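Local coordinates for protein putative arylalkylamine N-Acetyltransferase 7 (Aedes aegypti, PDB 4FD7) that probably transfers acetyl groups from acetyl-coenzyme A to amine nitrogens, as a member of the GNAT family of N-acetyltransferases, at residues I173-R177 with S234-D238; R5-F11 with D35-D39; V69-V74 with F117-F122. One frame throughout, in Å; residues are numbered along the deposited sequence.

Interaction 1 of 3, residues I173-R177 with S234-D238; sequences IPLCR and SLRVD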
loop_
_atom_site.group_PDB
_atom_site.type_symbol
_atom_site.label_atom_id
_atom_site.label_comp_id
_atom_site.label_asym_id
_atom_site.label_seq_id
_atom_site.Cartn_x
_atom_site.Cartn_y
_atom_site.Cartn_z
ATOM N N ILE A 173 -3.746 5.591 11.234
ATOM C CA ILE A 173 -4.195 6.699 12.061
ATOM C C ILE A 173 -3.304 6.876 13.302
ATOM O O ILE A 173 -2.731 7.958 13.491
ATOM C CB ILE A 173 -5.707 6.589 12.411
ATOM C CG1 ILE A 173 -6.559 6.731 11.147
ATOM C CG2 ILE A 173 -6.085 7.634 13.411
ATOM C CD1 ILE A 173 -8.023 6.429 11.363
ATOM N N PRO A 174 -3.168 5.833 14.151
ATOM C CA PRO A 174 -2.244 6.068 15.270
ATOM C C PRO A 174 -0.779 6.194 14.833
ATOM O O PRO A 174 -0.043 6.953 15.461
ATOM C CB PRO A 174 -2.447 4.836 16.176
ATOM C CG PRO A 174 -3.073 3.806 15.302
ATOM C CD PRO A 174 -3.857 4.530 14.257
ATOM N N LEU A 175 -0.365 5.489 13.783
ATOM C CA LEU A 175 1.021 5.597 13.309
ATOM C C LEU A 175 1.352 7.037 12.910
ATOM O O LEU A 175 2.402 7.558 13.288
ATOM C CB LEU A 175 1.284 4.654 12.125
ATOM C CG LEU A 175 2.639 4.780 11.411
ATOM C CD1 LEU A 175 3.825 4.508 12.352
ATOM C CD2 LEU A 175 2.708 3.866 10.193
ATOM N N CYS A 176 0.450 7.684 12.175
ATOM C CA CYS A 176 0.686 9.062 11.741
ATOM C C CYS A 176 0.694 10.013 12.925
ATOM O O CYS A 176 1.466 10.960 12.965
ATOM C CB CYS A 176 -0.371 9.530 10.747
ATOM S SG CYS A 176 -0.185 8.869 9.094
ATOM N N ARG A 177 -0.188 9.771 13.884
ATOM C CA ARG A 177 -0.247 10.654 15.036
ATOM C C ARG A 177 1.065 10.569 15.786
ATOM O O ARG A 177 1.569 11.572 16.302
ATOM C CB ARG A 177 -1.414 10.276 15.957
ATOM C CG ARG A 177 -2.785 10.563 15.363
ATOM C CD ARG A 177 -3.861 10.687 16.448
ATOM N NE ARG A 177 -5.202 10.717 15.871
ATOM C CZ ARG A 177 -6.233 10.015 16.323
ATOM N NH1 ARG A 177 -6.089 9.219 17.376
ATOM N NH2 ARG A 177 -7.418 10.112 15.725
ATOM N N SER A 234 -7.381 10.085 0.065
ATOM C CA SER A 234 -6.659 10.709 1.184
ATOM C C SER A 234 -7.398 10.685 2.525
ATOM O O SER A 234 -8.623 10.723 2.584
ATOM C CB SER A 234 -6.228 12.146 0.821
ATOM O OG SER A 234 -7.322 12.960 0.446
ATOM N N LEU A 235 -6.630 10.645 3.607
ATOM C CA LEU A 235 -7.183 10.560 4.955
ATOM C C LEU A 235 -6.448 11.505 5.885
ATOM O O LEU A 235 -5.247 11.341 6.116
ATOM C CB LEU A 235 -7.046 9.130 5.482
ATOM C CG LEU A 235 -7.514 8.833 6.907
ATOM C CD1 LEU A 235 -9.036 8.915 7.003
ATOM C CD2 LEU A 235 -7.001 7.462 7.336
ATOM N N ARG A 236 -7.169 12.491 6.417
ATOM C CA ARG A 236 -6.620 13.344 7.466
ATOM C C ARG A 236 -6.750 12.663 8.811
ATOM O O ARG A 236 -7.830 12.198 9.195
ATOM C CB ARG A 236 -7.325 14.699 7.519
ATOM C CG ARG A 236 -6.856 15.671 6.460
ATOM C CD ARG A 236 -7.270 17.095 6.810
ATOM N NE ARG A 236 -6.478 17.693 7.887
ATOM C CZ ARG A 236 -6.580 18.970 8.234
ATOM N NH1 ARG A 236 -7.438 19.753 7.590
ATOM N NH2 ARG A 236 -5.839 19.467 9.208
ATOM N N VAL A 237 -5.636 12.588 9.525
ATOM C CA VAL A 237 -5.622 11.920 10.803
ATOM C C VAL A 237 -5.635 13.003 11.864
ATOM O O VAL A 237 -5.818 14.177 11.537
ATOM C CB VAL A 237 -4.414 10.992 10.936
ATOM C CG1 VAL A 237 -4.334 10.085 9.702
ATOM C CG2 VAL A 237 -3.128 11.794 11.085
ATOM N N ASP A 238 -5.486 12.638 13.112
ATOM C CA ASP A 238 -5.468 13.641 14.163
ATOM C C ASP A 238 -6.738 14.484 14.136
ATOM O O ASP A 238 -7.842 13.954 14.023
ATOM C CB ASP A 238 -4.210 14.506 14.019
ATOM C CG ASP A 238 -4.469 15.755 13.268
ATOM O OD1 ASP A 238 -5.230 16.563 13.808
ATOM O OD2 ASP A 238 -3.933 15.929 12.167
#
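Val237 presses both of its methyls against Cys176 and Ile173, joining helix 172-179 of the GNAT fold to the chain just beyond its last strand, 229-236. The side chain is turned so that CG1 stands beside the backbone N (chi1 -50°) and CG2 lies between that N and the carbonyl carbon; in this rotamer the two branches share the helix surface. CG2 of Val237 meets CB of Cys176 at 3.6 Å, while Val237 CG1 reaches the helix backbone at Ile173 CA, 4.1 Å away. Two residues earlier, on the strand itself, CD2 of Leu235 comes to 3.9 Å from CG1 of Ile173, and the two side chains cross at about a right angle. The contact is therefore apolar along the helix side facing the strand, and Leu148 of strand 146-155 and Leu181 continue the packing around Cys176. Backbone bonds from Leu235 to Ser184 and from Val237 to Lys182 hold 234-238 beside strand 183-188. Toward the exposed end the character changes. The Arg177 chain runs extended from CG to NE along the C-terminal residue, and its guanidinium plane is roofed on one face by CG2 of Ile173, 3.6 Å above it and offset toward the rim. Opposite charges do not meet directly, since Arg177 NE and Asp238 OD1 are 6.2 Å apart. What lies at the guanidinium edge instead is a second donor, with Arg177 NE 3.4 Å from the backbone N of Asp238 and not hydrogen-bonded to it.

Interaction 2 of 3, residues R5-F11 with D35-D39; sequences RSVKVPF and DLPED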
loop_
_atom_site.group_PDB
_atom_site.type_symbol
_atom_site.label_atom_id
_atom_site.label_comp_id
_atom_site.label_asym_id
_atom_site.label_seq_id
_atom_site.Cartn_x
_atom_site.Cartn_y
_atom_site.Cartn_z
ATOM N N ARG A 5 11.664 8.983 10.612
ATOM C CA ARG A 5 10.909 8.633 11.802
ATOM C C ARG A 5 11.798 8.783 13.025
ATOM O O ARG A 5 12.917 8.269 13.033
ATOM C CB ARG A 5 10.430 7.183 11.714
ATOM C CG ARG A 5 9.860 6.627 13.031
ATOM C CD ARG A 5 9.273 5.233 12.809
ATOM N NE ARG A 5 8.907 4.594 14.073
ATOM C CZ ARG A 5 8.041 3.592 14.184
ATOM N NH1 ARG A 5 7.771 3.075 15.379
ATOM N NH2 ARG A 5 7.456 3.104 13.101
ATOM N N SER A 6 11.312 9.479 14.056
ATOM C CA SER A 6 12.121 9.690 15.259
ATOM C C SER A 6 12.387 8.392 16.005
ATOM O O SER A 6 11.473 7.581 16.178
ATOM C CB SER A 6 11.425 10.656 16.211
ATOM O OG SER A 6 12.027 10.562 17.485
ATOM N N VAL A 7 13.620 8.222 16.485
ATOM C CA VAL A 7 14.019 6.997 17.179
ATOM C C VAL A 7 13.362 6.882 18.552
ATOM O O VAL A 7 13.383 5.815 19.177
ATOM C CB VAL A 7 15.559 6.879 17.314
ATOM C CG1 VAL A 7 16.225 6.900 15.927
ATOM C CG2 VAL A 7 16.112 8.000 18.194
ATOM N N LYS A 8 12.747 7.970 19.002
ATOM C CA LYS A 8 12.109 7.989 20.316
ATOM C C LYS A 8 10.716 7.358 20.315
ATOM O O LYS A 8 10.190 7.002 21.373
ATOM C CB LYS A 8 12.037 9.413 20.850
ATOM C CG LYS A 8 13.286 10.221 20.571
ATOM C CD LYS A 8 13.760 10.933 21.830
ATOM C CE LYS A 8 14.670 12.094 21.491
ATOM N NZ LYS A 8 14.364 13.275 22.362
ATOM N N VAL A 9 10.114 7.243 19.135
ATOM C CA VAL A 9 8.871 6.493 18.981
ATOM C C VAL A 9 9.177 5.014 19.193
ATOM O O VAL A 9 10.071 4.477 18.547
ATOM C CB VAL A 9 8.276 6.692 17.569
ATOM C CG1 VAL A 9 6.981 5.913 17.411
ATOM C CG2 VAL A 9 8.050 8.182 17.284
ATOM N N PRO A 10 8.450 4.342 20.107
ATOM C CA PRO A 10 8.782 2.933 20.378
ATOM C C PRO A 10 8.756 2.074 19.116
ATOM O O PRO A 10 7.886 2.269 18.262
ATOM C CB PRO A 10 7.686 2.492 21.364
ATOM C CG PRO A 10 7.256 3.790 22.031
ATOM C CD PRO A 10 7.321 4.815 20.930
ATOM N N PHE A 11 9.711 1.155 19.002
ATOM C CA PHE A 11 9.809 0.311 17.828
ATOM C C PHE A 11 10.329 -1.066 18.205
ATOM O O PHE A 11 11.352 -1.178 18.889
ATOM C CB PHE A 11 10.717 0.951 16.771
ATOM C CG PHE A 11 10.772 0.179 15.478
ATOM C CD1 PHE A 11 11.779 -0.745 15.250
ATOM C CD2 PHE A 11 9.809 0.378 14.491
ATOM C CE1 PHE A 11 11.831 -1.467 14.055
ATOM C CE2 PHE A 11 9.853 -0.331 13.294
ATOM C CZ PHE A 11 10.859 -1.263 13.085
ATOM N N ASP A 35 4.315 -2.252 13.717
ATOM C CA ASP A 35 5.546 -2.012 12.958
ATOM C C ASP A 35 6.121 -3.343 12.508
ATOM O O ASP A 35 6.122 -4.320 13.267
ATOM C CB ASP A 35 6.605 -1.320 13.813
ATOM C CG ASP A 35 6.286 0.122 14.103
ATOM O OD1 ASP A 35 5.789 0.837 13.201
ATOM O OD2 ASP A 35 6.561 0.546 15.253
ATOM N N LEU A 36 6.603 -3.389 11.271
ATOM C CA LEU A 36 7.221 -4.596 10.739
ATOM C C LEU A 36 8.634 -4.727 11.299
ATOM O O LEU A 36 9.480 -3.875 11.027
ATOM C CB LEU A 36 7.279 -4.510 9.207
ATOM C CG LEU A 36 8.029 -5.655 8.528
ATOM C CD1 LEU A 36 7.240 -6.956 8.652
ATOM C CD2 LEU A 36 8.310 -5.335 7.050
ATOM N N PRO A 37 8.893 -5.783 12.101
ATOM C CA PRO A 37 10.226 -5.966 12.685
ATOM C C PRO A 37 11.274 -6.189 11.609
ATOM O O PRO A 37 10.983 -6.800 10.577
ATOM C CB PRO A 37 10.066 -7.235 13.546
ATOM C CG PRO A 37 8.593 -7.323 13.837
ATOM C CD PRO A 37 7.940 -6.804 12.576
ATOM N N GLU A 38 12.484 -5.698 11.840
ATOM C CA GLU A 38 13.537 -5.840 10.837
ATOM C C GLU A 38 13.773 -7.303 10.437
ATOM O O GLU A 38 13.944 -7.607 9.258
ATOM C CB GLU A 38 14.831 -5.185 11.312
ATOM C CG GLU A 38 14.725 -3.662 11.503
ATOM C CD GLU A 38 15.664 -2.893 10.589
ATOM O OE1 GLU A 38 16.415 -3.553 9.835
ATOM O OE2 GLU A 38 15.649 -1.634 10.610
ATOM N N ASP A 39 13.730 -8.214 11.408
ATOM C CA ASP A 39 14.024 -9.622 11.117
ATOM C C ASP A 39 12.881 -10.321 10.390
ATOM O O ASP A 39 12.936 -11.525 10.158
ATOM C CB ASP A 39 14.377 -10.387 12.402
ATOM C CG ASP A 39 13.221 -10.454 13.380
ATOM O OD1 ASP A 39 12.191 -9.799 13.139
ATOM O OD2 ASP A 39 13.356 -11.152 14.409
#
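Arg5 and Asp35 form an end-on, two-pronged salt bridge: NH2 of Arg5 gives a nearly straight bond (172°) to OD1 of Asp35 at 2.8 Å, and NH1 of Arg5 reaches OD2 of Asp35, also at 2.8 Å. The two flat groups are not coplanar but turned 57° apart, and both oxygens are approached from above the carboxylate plane. The fully extended arginine, with CG opposite its backbone N (chi1 169°), carries the guanidinium out to the acid. Phe11 wedges in beside the pair. Its CD2 sits over the rim of one guanidinium face, 3.4 Å above the plane, and its CE2 packs at 3.4 Å on CB of Asp35. Farther along the ring, CZ of Phe11 comes to 3.6 Å from O of Leu36, and the ring edge points toward CG of Glu38. A second shell fixes these groups: Asp35 OD2 also accepts from Ser13 N and OD1 from Trp15 NE1, so each oxygen has a further donor, while Arg5 NH2 also donates to Arg85 O. Arg85 in turn forms a salt bridge with Glu38. Between Arg5 and Phe11 the chain folds back through a type I turn, Ser6 to Val9, with Ser6 OG closing an ST turn on Lys8 N. The contact thus ties the N-terminal arm leading into strand 14-21 to the end of its antiparallel neighbour 28-35, where Leu36 packs on helix 41-55.

Interaction 3 of 3, residues V69-V74 with F117-F122; sequences VAMGDV and FNSAIF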
loop_
_atom_site.group_PDB
_atom_site.type_symbol
_atom_site.label_atom_id
_atom_site.label_comp_id
_atom_site.label_asym_id
_atom_site.label_seq_id
_atom_site.Cartn_x
_atom_site.Cartn_y
_atom_site.Cartn_z
ATOM N N VAL A 69 12.132 -9.618 -14.526
ATOM C CA VAL A 69 12.700 -8.268 -14.509
ATOM C C VAL A 69 11.758 -7.311 -13.769
ATOM O O VAL A 69 12.177 -6.510 -12.929
ATOM C CB VAL A 69 12.987 -7.754 -15.937
ATOM C CG1 VAL A 69 13.516 -6.329 -15.893
ATOM C CG2 VAL A 69 14.003 -8.658 -16.635
ATOM N N ALA A 70 10.471 -7.411 -14.059
ATOM C CA ALA A 70 9.501 -6.551 -13.381
ATOM C C ALA A 70 9.415 -6.832 -11.870
ATOM O O ALA A 70 9.322 -5.902 -11.039
ATOM C CB ALA A 70 8.147 -6.677 -14.050
ATOM N N MET A 71 9.451 -8.110 -11.507
ATOM C CA MET A 71 9.529 -8.494 -10.098
ATOM C C MET A 71 10.779 -7.914 -9.438
ATOM O O MET A 71 10.732 -7.421 -8.301
ATOM C CB MET A 71 9.489 -10.014 -9.960
ATOM C CG MET A 71 8.126 -10.607 -10.257
ATOM S SD MET A 71 6.876 -10.008 -9.106
ATOM C CE MET A 71 7.565 -10.610 -7.579
ATOM N N GLY A 72 11.897 -7.944 -10.162
ATOM C CA GLY A 72 13.129 -7.370 -9.659
ATOM C C GLY A 72 12.984 -5.878 -9.407
ATOM O O GLY A 72 13.544 -5.352 -8.439
ATOM N N ASP A 73 12.235 -5.196 -10.275
ATOM C CA ASP A 73 11.953 -3.781 -10.071
ATOM C C ASP A 73 11.184 -3.542 -8.783
ATOM O O ASP A 73 11.609 -2.757 -7.924
ATOM C CB ASP A 73 11.144 -3.182 -11.231
ATOM C CG ASP A 73 11.972 -2.962 -12.483
ATOM O OD1 ASP A 73 13.185 -2.678 -12.369
ATOM O OD2 ASP A 73 11.394 -3.065 -13.581
ATOM N N VAL A 74 10.025 -4.185 -8.657
ATOM C CA VAL A 74 9.211 -3.864 -7.501
ATOM C C VAL A 74 9.914 -4.252 -6.191
ATOM O O VAL A 74 9.851 -3.521 -5.193
ATOM C CB VAL A 74 7.782 -4.441 -7.627
ATOM C CG1 VAL A 74 7.789 -5.969 -7.495
ATOM C CG2 VAL A 74 6.848 -3.757 -6.642
ATOM N N PHE A 117 13.317 2.175 -13.907
ATOM C CA PHE A 117 13.272 0.744 -13.671
ATOM C C PHE A 117 13.715 0.013 -14.929
ATOM O O PHE A 117 13.787 0.599 -16.007
ATOM C CB PHE A 117 11.850 0.344 -13.271
ATOM C CG PHE A 117 11.422 0.923 -11.945
ATOM C CD1 PHE A 117 11.765 0.296 -10.760
ATOM C CD2 PHE A 117 10.697 2.103 -11.893
ATOM C CE1 PHE A 117 11.383 0.832 -9.527
ATOM C CE2 PHE A 117 10.301 2.652 -10.668
ATOM C CZ PHE A 117 10.642 2.012 -9.488
ATOM N N ASN A 118 14.014 -1.270 -14.781
ATOM C CA ASN A 118 14.525 -2.074 -15.881
ATOM C C ASN A 118 13.426 -2.533 -16.818
ATOM O O ASN A 118 13.622 -2.604 -18.040
ATOM C CB ASN A 118 15.297 -3.264 -15.320
ATOM C CG ASN A 118 16.428 -2.821 -14.409
ATOM O OD1 ASN A 118 17.285 -2.030 -14.807
ATOM N ND2 ASN A 118 16.404 -3.284 -13.163
ATOM N N SER A 119 12.262 -2.821 -16.251
ATOM C CA SER A 119 11.170 -3.409 -17.030
ATOM C C SER A 119 10.211 -2.354 -17.556
ATOM O O SER A 119 9.809 -1.450 -16.820
ATOM C CB SER A 119 10.385 -4.399 -16.176
ATOM O OG SER A 119 9.578 -3.716 -15.227
ATOM N N ALA A 120 9.816 -2.482 -18.822
ATOM C CA ALA A 120 8.760 -1.631 -19.356
ATOM C C ALA A 120 7.531 -1.736 -18.476
ATOM O O ALA A 120 6.873 -0.732 -18.206
ATOM C CB ALA A 120 8.403 -2.032 -20.785
ATOM N N ILE A 121 7.255 -2.965 -18.033
ATOM C CA ILE A 121 6.086 -3.291 -17.227
ATOM C C ILE A 121 6.024 -2.471 -15.924
ATOM O O ILE A 121 5.040 -1.756 -15.672
ATOM C CB ILE A 121 6.064 -4.791 -16.890
ATOM C CG1 ILE A 121 5.640 -5.616 -18.119
ATOM C CG2 ILE A 121 5.135 -5.083 -15.700
ATOM C CD1 ILE A 121 5.833 -7.122 -17.915
ATOM N N PHE A 122 7.057 -2.568 -15.088
ATOM C CA PHE A 122 6.970 -1.799 -13.843
ATOM C C PHE A 122 7.150 -0.307 -14.070
ATOM O O PHE A 122 6.595 0.501 -13.334
ATOM C CB PHE A 122 7.862 -2.319 -12.714
ATOM C CG PHE A 122 7.503 -1.730 -11.375
ATOM C CD1 PHE A 122 6.368 -2.160 -10.708
ATOM C CD2 PHE A 122 8.264 -0.706 -10.810
ATOM C CE1 PHE A 122 5.982 -1.598 -9.480
ATOM C CE2 PHE A 122 7.901 -0.144 -9.587
ATOM C CZ PHE A 122 6.746 -0.589 -8.915
HETATM O O HOH W 1 14.994 -5.661 -12.716
#
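Asp73 of helix 68-81 reaches across to the loop and N-cap that start helix 120-136, and nearly every atom of its side chain is used. CB of Asp73 touches two phenylalanines that lie at roughly a right angle as seen from it, 3.6 Å from CD1 of Phe117 and 3.7 Å from CB of Phe122. Beyond it, the carboxyl carbon rests against Phe117 CB. At the tip OD1 of Asp73 accepts from Asn118 N at 2.9 Å, on the syn side and 22° out of the carboxylate plane. OD2 of Asp73 is gripped twice, through its syn lone pair by Ser119 N at 2.8 Å and nearly along its C-O axis by Ser119 OG at 2.5 Å. That same hydroxyl oxygen caps the helix, accepting from Phe122 N at 2.8 Å, so Asp73, as acceptor of the hydroxyl, is a second shell that orients Ser119 OG toward Phe122 N. Alongside, CB of Val74 lies over one face of the Phe122 ring in a CH-pi contact, 4.2 Å from the centroid, and Ala70 CB touches CG2 of Ile121. On the outer side Val69 CG1 packs on Asn118 CB, and a water bridges the two residues, donating to Val69 O and accepting from Asn118 ND2.

How the interactions relate
Interactions 1 and 2 are neighbours, their centres about 17 Å apart, and they touch through Leu175, whose CD1 lies 4.0 Å from Arg5 NH2 and 4.2 Å from Asp35 OD1. Trp15 of strand 14-21 links them further: Leu175 and Pro174 of the helix and Arg5 and Val9 of the arm all pack on it. Interaction 3 stands apart, with centres about 31 Å from interaction 1, across the centre of the chain, and about 29 Å from interaction 2, whose nearest atoms are about 12 Å away. Helix 41-55 spans part of that gap, receiving Leu36 from interaction 2 and Met71 from segment 69-74.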